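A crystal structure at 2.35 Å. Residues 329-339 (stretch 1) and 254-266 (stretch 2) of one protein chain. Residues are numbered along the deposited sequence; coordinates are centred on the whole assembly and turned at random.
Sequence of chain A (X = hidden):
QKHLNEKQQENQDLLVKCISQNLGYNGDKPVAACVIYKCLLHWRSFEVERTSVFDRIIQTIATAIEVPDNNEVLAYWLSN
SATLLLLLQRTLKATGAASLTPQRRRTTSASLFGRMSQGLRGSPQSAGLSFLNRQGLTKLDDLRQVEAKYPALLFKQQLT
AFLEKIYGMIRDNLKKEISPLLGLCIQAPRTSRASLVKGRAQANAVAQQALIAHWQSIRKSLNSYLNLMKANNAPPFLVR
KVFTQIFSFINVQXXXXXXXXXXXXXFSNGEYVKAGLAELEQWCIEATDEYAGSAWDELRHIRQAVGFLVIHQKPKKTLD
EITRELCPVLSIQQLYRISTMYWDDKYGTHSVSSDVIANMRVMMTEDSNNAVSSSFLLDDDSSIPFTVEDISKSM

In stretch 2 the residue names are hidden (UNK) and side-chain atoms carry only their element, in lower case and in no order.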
# COMPACT_ATOMS: atom_id res chain seq x y z
N VAL A 329 -10.44 -20.45 -1.98
CA VAL A 329 -9.09 -19.84 -1.82
C VAL A 329 -8.36 -20.48 -0.62
O VAL A 329 -7.12 -20.47 -0.62
CB VAL A 329 -9.18 -18.31 -1.68
CG1 VAL A 329 -7.92 -17.69 -1.10
CG2 VAL A 329 -9.52 -17.66 -3.01
N LEU A 330 -9.11 -21.01 0.36
CA LEU A 330 -8.53 -21.62 1.59
C LEU A 330 -7.93 -22.99 1.26
O LEU A 330 -8.54 -23.74 0.48
CB LEU A 330 -9.61 -21.76 2.67
CG LEU A 330 -9.73 -20.58 3.63
CD1 LEU A 330 -10.25 -19.34 2.92
CD2 LEU A 330 -10.63 -20.93 4.81
N SER A 331 -6.76 -23.29 1.84
CA SER A 331 -6.08 -24.61 1.77
C SER A 331 -6.78 -25.61 2.70
O SER A 331 -7.53 -25.16 3.60
CB SER A 331 -4.62 -24.49 2.11
OG SER A 331 -4.45 -24.31 3.51
N ILE A 332 -6.54 -26.90 2.50
CA ILE A 332 -7.09 -28.00 3.35
C ILE A 332 -6.59 -27.82 4.79
O ILE A 332 -7.40 -27.98 5.71
CB ILE A 332 -6.72 -29.39 2.78
CG1 ILE A 332 -7.38 -29.65 1.42
CG2 ILE A 332 -7.04 -30.49 3.78
CD1 ILE A 332 -8.90 -29.77 1.47
N GLN A 333 -5.30 -27.49 4.96
CA GLN A 333 -4.66 -27.36 6.30
C GLN A 333 -5.32 -26.21 7.08
O GLN A 333 -5.41 -26.32 8.32
CB GLN A 333 -3.15 -27.14 6.19
CG GLN A 333 -2.35 -27.89 7.25
CD GLN A 333 -1.31 -27.03 7.95
OE1 GLN A 333 -0.39 -26.51 7.33
NE2 GLN A 333 -1.46 -26.90 9.26
N GLN A 334 -5.75 -25.16 6.37
CA GLN A 334 -6.45 -23.98 6.96
C GLN A 334 -7.86 -24.40 7.41
O GLN A 334 -8.19 -24.15 8.58
CB GLN A 334 -6.53 -22.83 5.95
CG GLN A 334 -5.21 -22.12 5.73
CD GLN A 334 -5.20 -21.25 4.49
OE1 GLN A 334 -6.12 -21.30 3.68
NE2 GLN A 334 -4.16 -20.45 4.34
N LEU A 335 -8.64 -24.99 6.50
CA LEU A 335 -10.03 -25.46 6.76
C LEU A 335 -10.04 -26.39 7.97
O LEU A 335 -10.92 -26.21 8.84
CB LEU A 335 -10.57 -26.19 5.52
CG LEU A 335 -10.92 -25.30 4.33
CD1 LEU A 335 -11.22 -26.14 3.10
CD2 LEU A 335 -12.10 -24.39 4.65
N TYR A 336 -9.11 -27.35 8.03
CA TYR A 336 -9.01 -28.37 9.10
C TYR A 336 -8.91 -27.67 10.46
O TYR A 336 -9.71 -28.00 11.36
CB TYR A 336 -7.83 -29.31 8.86
CG TYR A 336 -7.59 -30.31 9.97
CD1 TYR A 336 -8.34 -31.47 10.06
CD2 TYR A 336 -6.63 -30.08 10.95
CE1 TYR A 336 -8.14 -32.38 11.09
CE2 TYR A 336 -6.42 -30.98 11.98
CZ TYR A 336 -7.17 -32.14 12.05
OH TYR A 336 -6.96 -33.03 13.06
N ARG A 337 -7.97 -26.73 10.61
CA ARG A 337 -7.75 -25.94 11.85
C ARG A 337 -9.07 -25.25 12.23
O ARG A 337 -9.51 -25.43 13.38
CB ARG A 337 -6.62 -24.93 11.65
CG ARG A 337 -6.44 -23.94 12.79
CD ARG A 337 -6.20 -24.61 14.13
NE ARG A 337 -4.97 -25.38 14.13
CZ ARG A 337 -3.77 -24.93 14.48
NH1 ARG A 337 -3.60 -23.67 14.87
NH2 ARG A 337 -2.72 -25.74 14.44
N ILE A 338 -9.66 -24.51 11.30
CA ILE A 338 -10.94 -23.75 11.50
C ILE A 338 -12.04 -24.74 11.91
O ILE A 338 -12.75 -24.45 12.88
CB ILE A 338 -11.31 -22.93 10.24
CG1 ILE A 338 -10.31 -21.80 10.00
CG2 ILE A 338 -12.73 -22.40 10.33
CD1 ILE A 338 -10.42 -21.16 8.63
N SER A 339 -12.15 -25.86 11.20
CA SER A 339 -13.19 -26.91 11.39
C SER A 339 -13.05 -27.58 12.77
O SER A 339 -14.09 -27.84 13.40
CB SER A 339 -13.14 -27.93 10.28
OG SER A 339 -13.49 -27.35 9.04
N UNK A 254 -6.54 -10.63 10.36
CA UNK A 254 -7.88 -11.17 10.72
C UNK A 254 -7.92 -12.68 10.47
O UNK A 254 -8.42 -13.41 11.35
c UNK A 254 -9.15 -8.97 10.24
c UNK A 254 -10.23 -8.36 9.34
c UNK A 254 -9.50 -8.76 11.70
c UNK A 254 -8.97 -10.46 9.92
N UNK A 255 -7.43 -13.14 9.31
CA UNK A 255 -7.46 -14.57 8.92
C UNK A 255 -6.53 -15.39 9.83
O UNK A 255 -6.89 -16.53 10.16
c UNK A 255 -8.42 -18.13 6.31
c UNK A 255 -8.36 -16.80 6.69
c UNK A 255 -6.07 -18.33 6.59
c UNK A 255 -6.00 -17.00 6.98
c UNK A 255 -7.28 -18.89 6.26
c UNK A 255 -7.15 -16.21 7.02
c UNK A 255 -7.08 -14.77 7.45
N UNK A 256 -5.38 -14.83 10.20
CA UNK A 256 -4.38 -15.53 11.06
C UNK A 256 -4.96 -15.74 12.46
O UNK A 256 -4.63 -16.77 13.07
c UNK A 256 -3.04 -14.79 11.10
c UNK A 256 -2.22 -14.98 9.84
n UNK A 256 -1.14 -14.22 9.72
o UNK A 256 -2.54 -15.80 8.98
N UNK A 257 -5.79 -14.81 12.95
CA UNK A 257 -6.41 -14.86 14.31
C UNK A 257 -7.45 -15.99 14.37
O UNK A 257 -7.62 -16.57 15.46
c UNK A 257 -6.98 -13.53 14.71
o UNK A 257 -8.11 -13.19 13.92
N UNK A 258 -8.11 -16.30 13.24
CA UNK A 258 -9.05 -17.45 13.13
C UNK A 258 -8.28 -18.76 13.32
O UNK A 258 -8.83 -19.68 13.96
c UNK A 258 -10.70 -16.26 11.51
c UNK A 258 -11.58 -16.55 10.30
c UNK A 258 -11.55 -15.94 12.72
c UNK A 258 -9.75 -17.44 11.77
N UNK A 259 -7.06 -18.85 12.78
CA UNK A 259 -6.22 -20.08 12.78
C UNK A 259 -5.57 -20.28 14.16
O UNK A 259 -5.40 -21.46 14.54
c UNK A 259 -6.57 -20.95 9.86
c UNK A 259 -5.14 -19.98 11.70
c UNK A 259 -5.63 -19.83 10.26
c UNK A 259 -4.45 -19.77 9.31
N UNK A 260 -5.21 -19.20 14.86
CA UNK A 260 -4.31 -19.25 16.05
C UNK A 260 -5.06 -18.96 17.35
O UNK A 260 -4.57 -19.41 18.41
c UNK A 260 -2.24 -18.53 14.65
c UNK A 260 -3.16 -18.25 15.84
c UNK A 260 -1.76 -19.97 14.65
c UNK A 260 -1.06 -17.58 14.66
N UNK A 261 -6.18 -18.23 17.30
CA UNK A 261 -7.00 -17.89 18.50
C UNK A 261 -8.29 -18.72 18.49
O UNK A 261 -9.10 -18.53 17.56
c UNK A 261 -5.03 -12.27 19.98
c UNK A 261 -6.37 -14.16 19.11
c UNK A 261 -7.32 -16.40 18.55
n UNK A 261 -5.18 -13.33 19.18
n UNK A 261 -6.00 -11.89 20.79
c UNK A 261 -6.10 -15.50 18.47
n UNK A 261 -3.89 -11.59 19.95
N UNK A 262 -8.44 -19.61 19.47
CA UNK A 262 -9.63 -20.48 19.65
C UNK A 262 -10.88 -19.60 19.72
O UNK A 262 -11.83 -19.87 18.95
c UNK A 262 -13.61 -22.98 23.14
n UNK A 262 -13.87 -21.84 23.76
c UNK A 262 -10.53 -22.43 21.08
c UNK A 262 -11.64 -22.00 22.01
n UNK A 262 -12.57 -23.08 22.31
c UNK A 262 -9.46 -21.36 20.90
n UNK A 262 -14.39 -24.03 23.34
N UNK A 263 -10.85 -18.57 20.56
CA UNK A 263 -11.99 -17.66 20.86
C UNK A 263 -12.47 -16.92 19.60
O UNK A 263 -13.65 -16.53 19.58
c UNK A 263 -11.63 -16.66 21.97
c UNK A 263 -10.53 -15.67 21.59
c UNK A 263 -9.12 -16.11 21.91
o UNK A 263 -8.89 -17.33 22.02
o UNK A 263 -8.24 -15.23 22.05
N UNK A 264 -11.59 -16.70 18.61
CA UNK A 264 -11.93 -16.02 17.33
C UNK A 264 -12.58 -17.01 16.35
O UNK A 264 -13.20 -16.54 15.38
s UNK A 264 -9.91 -14.13 17.68
c UNK A 264 -10.70 -15.40 16.67
N UNK A 265 -12.43 -18.31 16.60
CA UNK A 265 -12.96 -19.40 15.73
C UNK A 265 -14.34 -19.83 16.25
O UNK A 265 -14.50 -21.01 16.62
s UNK A 265 -11.99 -21.43 14.09
c UNK A 265 -11.97 -20.56 15.68
N UNK A 266 -15.29 -18.90 16.30
CA UNK A 266 -16.67 -19.10 16.80
C UNK A 266 -17.68 -18.52 15.80
O UNK A 266 -17.26 -17.78 14.89
c UNK A 266 -16.86 -18.50 18.17
o UNK A 266 -16.67 -17.09 18.13

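Position 254 carries four carbons forked at the second, with no stretch 1 atom in reach; the fork one bond beyond CB makes it Leu254. Position 255 has one carbon followed by a six-carbon ring without a hydroxyl, which identifies Phe255. Its CZ lies 3.6 Å from Gln334 CD, near the ring plane and therefore at the edge, while its CE1 is 3.9 Å from Leu330 CG.

At 256, two carbons end in one oxygen and one nitrogen: Asn256, whose amide is hydrogen-bonded elsewhere in the structure. Position 257 has one carbon and one oxygen, giving Ser257; its OG donates to Leu254 O at 2.6 Å, a bond back into its own helix. Position 258 shows four carbons forked at the second; its CA-to-CB bond points sideways and the side chain comes no closer than 4.7 Å to stretch 1: Leu258.

The same forked set of four carbons recurs at 259, here packed against stretch 1, and is Leu259. Its CD2 lies 3.8 Å from Ile338 CG1 and 3.8 Å from Gln334 O. Position 260 repeats the pattern as Leu260. Its CA-to-CB bond points away, yet the m, t rotamer brings CD2 to 4.1 Å from Arg337 NH1.

Positions 261 and 262 each have three carbons, a nitrogen, and a carbon bearing two more nitrogens, the guanidinium signature of Arg261 and Arg262; neither touches stretch 1. At 261 the backbone leaves helical phi/psi (-107/115). Position 263 has three carbons, the third carrying two oxygens, and is out of reach of stretch 1: Glu263. One carbon and one sulfur mark 264 as Cys264, remote from stretch 1, and 265 as Cys265, whose CA-to-CB bond points toward stretch 1: SG is 3.3 Å from Ile338 O and 4.0 Å from Ile338 CG2. One carbon and one oxygen at 266 give Ser266, at an N-cap position.

The two helix axes approach to 9.1 Å at 59°; the stretches bury 414 Å² summed over both sides, with Leu330 and Cys265 contributing from outside the helices. Ile338 is the apolar centre of the contact, reaching Phe255, Leu259 and Cys265; its CA and that of Leu259 are 6.1 Å apart. The one hydrogen bond across the stretches runs from Arg337 NH1 to Leu259 O, at 2.9 Å and an N-H...O angle of 157°, with the acceptor near the guanidinium plane. It uses a carbonyl near the helix end, where no residue of stretch 2 donates to it. Gln334 lies at the edge of the Phe255 ring, and its polar end is satisfied: OE1 accepts from Ser331 N at 2.8 Å, and NE2 bonds elsewhere in the structure.

Stretch 2 254-266: LFNSLLLRRECCS
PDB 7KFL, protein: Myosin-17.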